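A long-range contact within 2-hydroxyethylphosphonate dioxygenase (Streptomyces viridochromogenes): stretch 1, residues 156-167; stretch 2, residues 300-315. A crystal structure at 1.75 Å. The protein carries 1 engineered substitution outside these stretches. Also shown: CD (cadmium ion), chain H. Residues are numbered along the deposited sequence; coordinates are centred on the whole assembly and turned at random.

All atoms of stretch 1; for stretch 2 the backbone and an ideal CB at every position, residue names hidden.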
# COMPACT_ATOMS: atom_id res chain seq x y z
N TRP A 156 25.62 2.15 -4.98
CA TRP A 156 26.10 3.33 -4.24
C TRP A 156 25.82 4.46 -5.19
O TRP A 156 26.35 4.49 -6.32
CB TRP A 156 27.59 3.18 -3.95
CG TRP A 156 28.29 4.30 -3.27
CD1 TRP A 156 29.20 5.12 -3.82
CD2 TRP A 156 28.23 4.63 -1.89
NE1 TRP A 156 29.70 5.95 -2.91
CE2 TRP A 156 29.13 5.68 -1.70
CE3 TRP A 156 27.50 4.17 -0.82
CZ2 TRP A 156 29.29 6.31 -0.50
CZ3 TRP A 156 27.69 4.76 0.41
CH2 TRP A 156 28.61 5.83 0.56
N ARG A 157 24.90 5.36 -4.82
CA ARG A 157 24.54 6.46 -5.71
C ARG A 157 24.07 7.62 -4.87
O ARG A 157 23.47 7.40 -3.75
CB ARG A 157 23.41 6.08 -6.65
CG ARG A 157 23.23 7.10 -7.77
CD ARG A 157 21.98 6.93 -8.61
NE ARG A 157 22.00 5.67 -9.33
CZ ARG A 157 21.32 5.45 -10.47
NH1 ARG A 157 20.57 6.41 -11.03
NH2 ARG A 157 21.40 4.24 -11.03
N VAL A 158 24.37 8.83 -5.33
CA VAL A 158 23.96 10.05 -4.62
C VAL A 158 22.46 10.39 -4.89
O VAL A 158 22.02 10.64 -6.06
CB VAL A 158 24.85 11.24 -4.96
CG1 VAL A 158 24.33 12.55 -4.36
CG2 VAL A 158 26.25 11.01 -4.47
N LEU A 159 21.70 10.49 -3.81
CA LEU A 159 20.39 11.09 -3.87
C LEU A 159 20.52 12.57 -3.57
O LEU A 159 20.74 12.97 -2.42
CB LEU A 159 19.51 10.48 -2.79
CG LEU A 159 18.67 9.27 -2.99
CD1 LEU A 159 19.42 8.10 -2.35
CD2 LEU A 159 17.37 9.55 -2.27
N HIS A 160 20.39 13.37 -4.61
CA HIS A 160 20.64 14.78 -4.54
C HIS A 160 19.47 15.47 -3.83
O HIS A 160 18.33 15.01 -3.88
CB HIS A 160 20.80 15.36 -5.94
CG HIS A 160 22.13 15.07 -6.57
ND1 HIS A 160 23.24 15.88 -6.39
CD2 HIS A 160 22.58 13.97 -7.22
CE1 HIS A 160 24.29 15.32 -6.98
NE2 HIS A 160 23.91 14.16 -7.48
N ALA A 161 19.79 16.57 -3.20
CA ALA A 161 18.84 17.52 -2.74
C ALA A 161 18.81 18.64 -3.73
O ALA A 161 19.79 18.95 -4.33
CB ALA A 161 19.26 18.09 -1.39
N ASN A 162 17.66 19.30 -3.84
CA ASN A 162 17.52 20.46 -4.73
C ASN A 162 18.25 21.65 -4.08
O ASN A 162 17.88 22.04 -2.96
CB ASN A 162 16.08 20.77 -4.91
CG ASN A 162 15.83 21.82 -5.96
OD1 ASN A 162 16.75 22.43 -6.45
ND2 ASN A 162 14.57 22.09 -6.25
N HIS A 163 19.26 22.20 -4.79
CA HIS A 163 19.97 23.38 -4.32
C HIS A 163 19.41 24.70 -4.93
O HIS A 163 19.87 25.80 -4.57
CB HIS A 163 21.45 23.28 -4.59
CG HIS A 163 22.01 21.92 -4.36
ND1 HIS A 163 22.03 21.32 -3.11
CD2 HIS A 163 22.60 21.06 -5.21
CE1 HIS A 163 22.58 20.12 -3.23
NE2 HIS A 163 22.97 19.96 -4.50
N GLY A 164 18.50 24.57 -5.90
CA GLY A 164 18.11 25.70 -6.78
C GLY A 164 16.89 26.33 -6.24
O GLY A 164 16.59 26.24 -5.08
N GLY A 165 16.13 26.97 -7.11
CA GLY A 165 14.80 27.36 -6.78
C GLY A 165 13.86 26.15 -6.99
O GLY A 165 14.22 24.99 -7.45
N ASP A 166 12.61 26.38 -6.69
CA ASP A 166 11.59 25.36 -6.87
C ASP A 166 11.86 24.29 -5.85
O ASP A 166 11.81 23.12 -6.22
CB ASP A 166 11.66 24.69 -8.25
CG ASP A 166 11.41 25.61 -9.39
OD1 ASP A 166 10.64 26.60 -9.22
OD2 ASP A 166 11.95 25.31 -10.50
N ARG A 167 12.12 24.69 -4.60
CA ARG A 167 12.45 23.81 -3.55
C ARG A 167 11.24 23.04 -3.04
O ARG A 167 11.38 22.16 -2.20
CB ARG A 167 13.07 24.59 -2.39
CG ARG A 167 14.32 25.37 -2.78
CD ARG A 167 15.60 24.54 -2.75
NE ARG A 167 16.21 24.53 -1.42
CZ ARG A 167 17.44 24.91 -1.08
NH1 ARG A 167 18.33 25.39 -1.94
NH2 ARG A 167 17.81 24.79 0.17
N UNK A 300 18.21 0.08 -8.79
CA UNK A 300 17.36 1.22 -8.43
C UNK A 300 17.27 2.18 -9.64
O UNK A 300 16.46 3.10 -9.65
CB UNK A 300 17.91 1.94 -7.20
N UNK A 301 18.08 1.92 -10.68
CA UNK A 301 18.07 2.69 -11.93
C UNK A 301 16.72 2.89 -12.60
O UNK A 301 16.43 3.99 -13.06
CB UNK A 301 19.00 2.00 -12.93
N UNK A 302 15.87 1.86 -12.65
CA UNK A 302 14.62 1.96 -13.39
C UNK A 302 13.69 2.94 -12.73
O UNK A 302 13.00 3.64 -13.41
CB UNK A 302 13.95 0.59 -13.51
N UNK A 303 13.61 2.99 -11.40
CA UNK A 303 12.56 3.85 -10.83
C UNK A 303 13.12 5.23 -10.45
O UNK A 303 12.35 6.22 -10.20
CB UNK A 303 11.94 3.18 -9.60
N UNK A 304 14.42 5.28 -10.33
CA UNK A 304 15.10 6.51 -9.92
C UNK A 304 14.50 7.76 -10.57
O UNK A 304 14.42 7.85 -11.80
CB UNK A 304 16.59 6.42 -10.26
N UNK A 305 14.18 8.76 -9.78
CA UNK A 305 13.57 10.00 -10.30
C UNK A 305 14.38 11.21 -9.78
O UNK A 305 14.50 11.42 -8.57
CB UNK A 305 12.10 10.11 -9.88
N UNK A 306 14.95 11.95 -10.72
CA UNK A 306 15.82 13.08 -10.36
C UNK A 306 14.97 14.32 -10.11
O UNK A 306 13.81 14.38 -10.46
CB UNK A 306 16.85 13.35 -11.46
N UNK A 307 15.60 15.34 -9.52
CA UNK A 307 14.95 16.63 -9.39
C UNK A 307 14.43 17.12 -10.76
O UNK A 307 13.30 17.61 -10.89
CB UNK A 307 15.92 17.65 -8.79
N UNK A 308 15.26 17.00 -11.76
CA UNK A 308 14.92 17.48 -13.08
C UNK A 308 13.79 16.69 -13.67
O UNK A 308 12.88 17.28 -14.28
CB UNK A 308 16.14 17.43 -14.00
N UNK A 309 13.79 15.36 -13.47
CA UNK A 309 12.59 14.57 -13.84
C UNK A 309 11.35 15.18 -13.17
O UNK A 309 10.27 15.35 -13.78
CB UNK A 309 12.75 13.11 -13.43
N UNK A 310 11.40 15.44 -11.86
CA UNK A 310 10.21 15.93 -11.22
C UNK A 310 9.81 17.34 -11.76
O UNK A 310 8.64 17.63 -11.97
CB UNK A 310 10.43 15.97 -9.71
N UNK A 311 10.80 18.18 -12.02
CA UNK A 311 10.54 19.48 -12.61
C UNK A 311 9.85 19.36 -13.96
O UNK A 311 8.89 20.09 -14.24
CB UNK A 311 11.85 20.26 -12.76
N UNK A 312 10.32 18.42 -14.78
CA UNK A 312 9.75 18.25 -16.14
C UNK A 312 8.34 17.76 -16.06
O UNK A 312 7.54 18.02 -16.92
CB UNK A 312 10.58 17.28 -16.98
N UNK A 313 8.02 17.03 -14.97
CA UNK A 313 6.68 16.50 -14.74
C UNK A 313 5.68 17.55 -14.30
O UNK A 313 4.49 17.29 -14.18
CB UNK A 313 6.74 15.39 -13.69
N UNK A 314 6.10 18.78 -14.01
CA UNK A 314 5.18 19.70 -13.38
C UNK A 314 3.90 19.90 -14.13
O UNK A 314 3.91 19.98 -15.34
CB UNK A 314 5.86 21.06 -13.19
N UNK A 315 2.81 19.99 -13.40
CA UNK A 315 1.49 20.25 -14.00
C UNK A 315 0.54 20.89 -13.05
O UNK A 315 0.64 20.75 -11.83
CB UNK A 315 0.87 18.95 -14.52
CD CD H . 23.52 17.98 -5.35

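At position 300 CA-to-CB points toward stretch 1, but no atom of that stretch lies within 5.5 Å of the ideal CB, so the backbone asks for nothing specific. The residue is V300, whose CG2 comes no nearer to stretch 1 than 4.7 Å, to R157 NE. Position 301 has helical angles and an ideal CB 3.8 Å from R157 NH2, with room for a side chain; small or polar residues would suit. It is G301, and its CA lies 3.8 Å from R157 NH2. Positions 302 and 303 are out of reach of stretch 1 and could hold almost anything; they are K302 and T303.

At position 304 the CA-to-CB bond points toward stretch 1, the ideal CB is 4.1 Å from R157 NH1, and beyond it lie the extended arm of R157, the V158 carbonyl and the L159 side chain. An acid could answer the guanidinium, while a long aliphatic or aromatic side chain could cover the strand. The residue is W304, with chi1 in t. Its indole lies flat against R157: CD sits 3.5 Å from the centroid of the six-membered ring, a CH-pi contact, and CZ lies 4.4 Å from that of the five-membered ring, 16° off the normal, a cation-pi contact. At the ring edge CZ2 is 3.2 Å from V158 O, and CH2 packs against L159 CG at 3.6 Å.

Position 305 is out of reach and undemanding; it is T305. Position 306 points sideways, just before a helix, where a short side chain able to accept from a free backbone NH is favoured: serine, threonine, aspartate or asparagine. T306 caps the helix, its OG1 accepting from the backbone N of position 309 at 2.9 Å.

At 307 the chains come close. CB points toward the H160-N162 backbone, 5.0 Å from N162 CB, so a medium-sized apolar side chain would fill the space. I307 does so: CD1 reaches A161 C and N162 N, each at 3.6 Å, and H160 CB at 3.9 Å. It packs beside the loop whose H160 and H163 bind the cadmium ion.

Positions 308, 309 and 310 are out of reach, leaving the choice to the helix; they are E308, D309 and S310. D309 OD2 accepts from T306 N at 2.9 Å, completing the reciprocal cap.

Position 311 points toward stretch 1 across open space, to the D166 carboxylate and the G165 carbonyl. A long basic side chain would suit, or a polar one of similar reach. R311 extends there: NE forms a weakly hydrogen-bonded salt bridge to D166 OD2 at 3.5 Å, and NH2 a weak hydrogen bond to G165 O, also 3.5 Å.

Positions 312 and 313 are unconstrained by stretch 1: R312 and S313. Position 314 points toward it, and the acid favours a base; R314 NH2 stands 4.2 Å from D166 OD2, an attraction of charges only. Position 315, R315, is out of reach.

Stretch 2, residues 300-315: VGKTWTTIEDSRRSRR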
# COMPACT_ATOMS: atom_id res chain seq x y z
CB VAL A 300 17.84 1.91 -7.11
CG1 VAL A 300 17.81 0.92 -5.94
CG2 VAL A 300 19.23 2.53 -7.25
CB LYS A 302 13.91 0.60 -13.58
CG LYS A 302 12.96 0.46 -14.80
CD LYS A 302 11.95 -0.71 -14.56
CE LYS A 302 11.09 -1.20 -15.76
NZ LYS A 302 10.36 -2.53 -15.55
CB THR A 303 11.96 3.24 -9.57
OG1 THR A 303 13.01 3.02 -8.63
CG2 THR A 303 11.34 1.96 -9.89
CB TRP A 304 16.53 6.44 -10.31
CG TRP A 304 17.45 7.48 -9.66
CD1 TRP A 304 17.80 8.70 -10.14
CD2 TRP A 304 18.10 7.34 -8.40
NE1 TRP A 304 18.69 9.32 -9.26
CE2 TRP A 304 18.85 8.50 -8.18
CE3 TRP A 304 18.11 6.32 -7.42
CZ2 TRP A 304 19.64 8.67 -7.05
CZ3 TRP A 304 18.88 6.51 -6.29
CH2 TRP A 304 19.63 7.67 -6.12
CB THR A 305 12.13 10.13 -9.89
OG1 THR A 305 11.40 9.02 -10.41
CG2 THR A 305 11.47 11.39 -10.33
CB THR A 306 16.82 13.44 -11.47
OG1 THR A 306 16.10 13.84 -12.64
CG2 THR A 306 17.70 12.29 -11.81
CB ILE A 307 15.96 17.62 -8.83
CG1 ILE A 307 16.30 17.23 -7.36
CG2 ILE A 307 15.41 18.99 -8.78
CD1 ILE A 307 17.75 17.52 -6.99
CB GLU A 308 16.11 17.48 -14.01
CG GLU A 308 17.04 18.62 -13.65
CD GLU A 308 18.32 18.67 -14.47
OE1 GLU A 308 18.92 17.59 -14.76
OE2 GLU A 308 18.73 19.82 -14.81
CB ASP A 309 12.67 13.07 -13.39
CG ASP A 309 13.72 12.21 -14.10
OD1 ASP A 309 14.07 12.39 -15.31
OD2 ASP A 309 14.27 11.26 -13.45
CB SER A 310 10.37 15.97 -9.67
OG SER A 310 10.57 14.68 -9.22
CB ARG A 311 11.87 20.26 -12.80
CG ARG A 311 12.36 20.97 -11.57
CD ARG A 311 13.34 22.08 -12.02
NE ARG A 311 14.09 22.60 -10.91
CZ ARG A 311 15.34 22.26 -10.60
NH1 ARG A 311 16.03 21.36 -11.32
NH2 ARG A 311 15.92 22.82 -9.57
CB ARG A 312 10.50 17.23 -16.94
CG ARG A 312 11.77 17.74 -17.57
CD ARG A 312 12.37 16.63 -18.41
NE ARG A 312 13.80 16.78 -18.32
CZ ARG A 312 14.63 16.02 -17.61
NH1 ARG A 312 14.23 14.95 -16.93
NH2 ARG A 312 15.93 16.33 -17.64
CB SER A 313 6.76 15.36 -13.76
OG SER A 313 6.77 15.85 -12.45
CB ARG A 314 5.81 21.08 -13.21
CG ARG A 314 6.56 21.22 -11.90
CD ARG A 314 7.14 22.64 -11.90
NE ARG A 314 8.35 22.69 -12.71
CZ ARG A 314 8.91 23.83 -13.16
NH1 ARG A 314 8.34 25.01 -12.91
NH2 ARG A 314 10.04 23.77 -13.86
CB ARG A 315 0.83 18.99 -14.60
CG ARG A 315 0.32 17.94 -13.56
CD ARG A 315 1.38 16.89 -13.41
NE ARG A 315 1.14 15.90 -12.34
CZ ARG A 315 2.10 15.11 -11.84
NH1 ARG A 315 3.37 15.21 -12.24
NH2 ARG A 315 1.80 14.30 -10.87
O HOH W 1 21.40 18.64 -6.71
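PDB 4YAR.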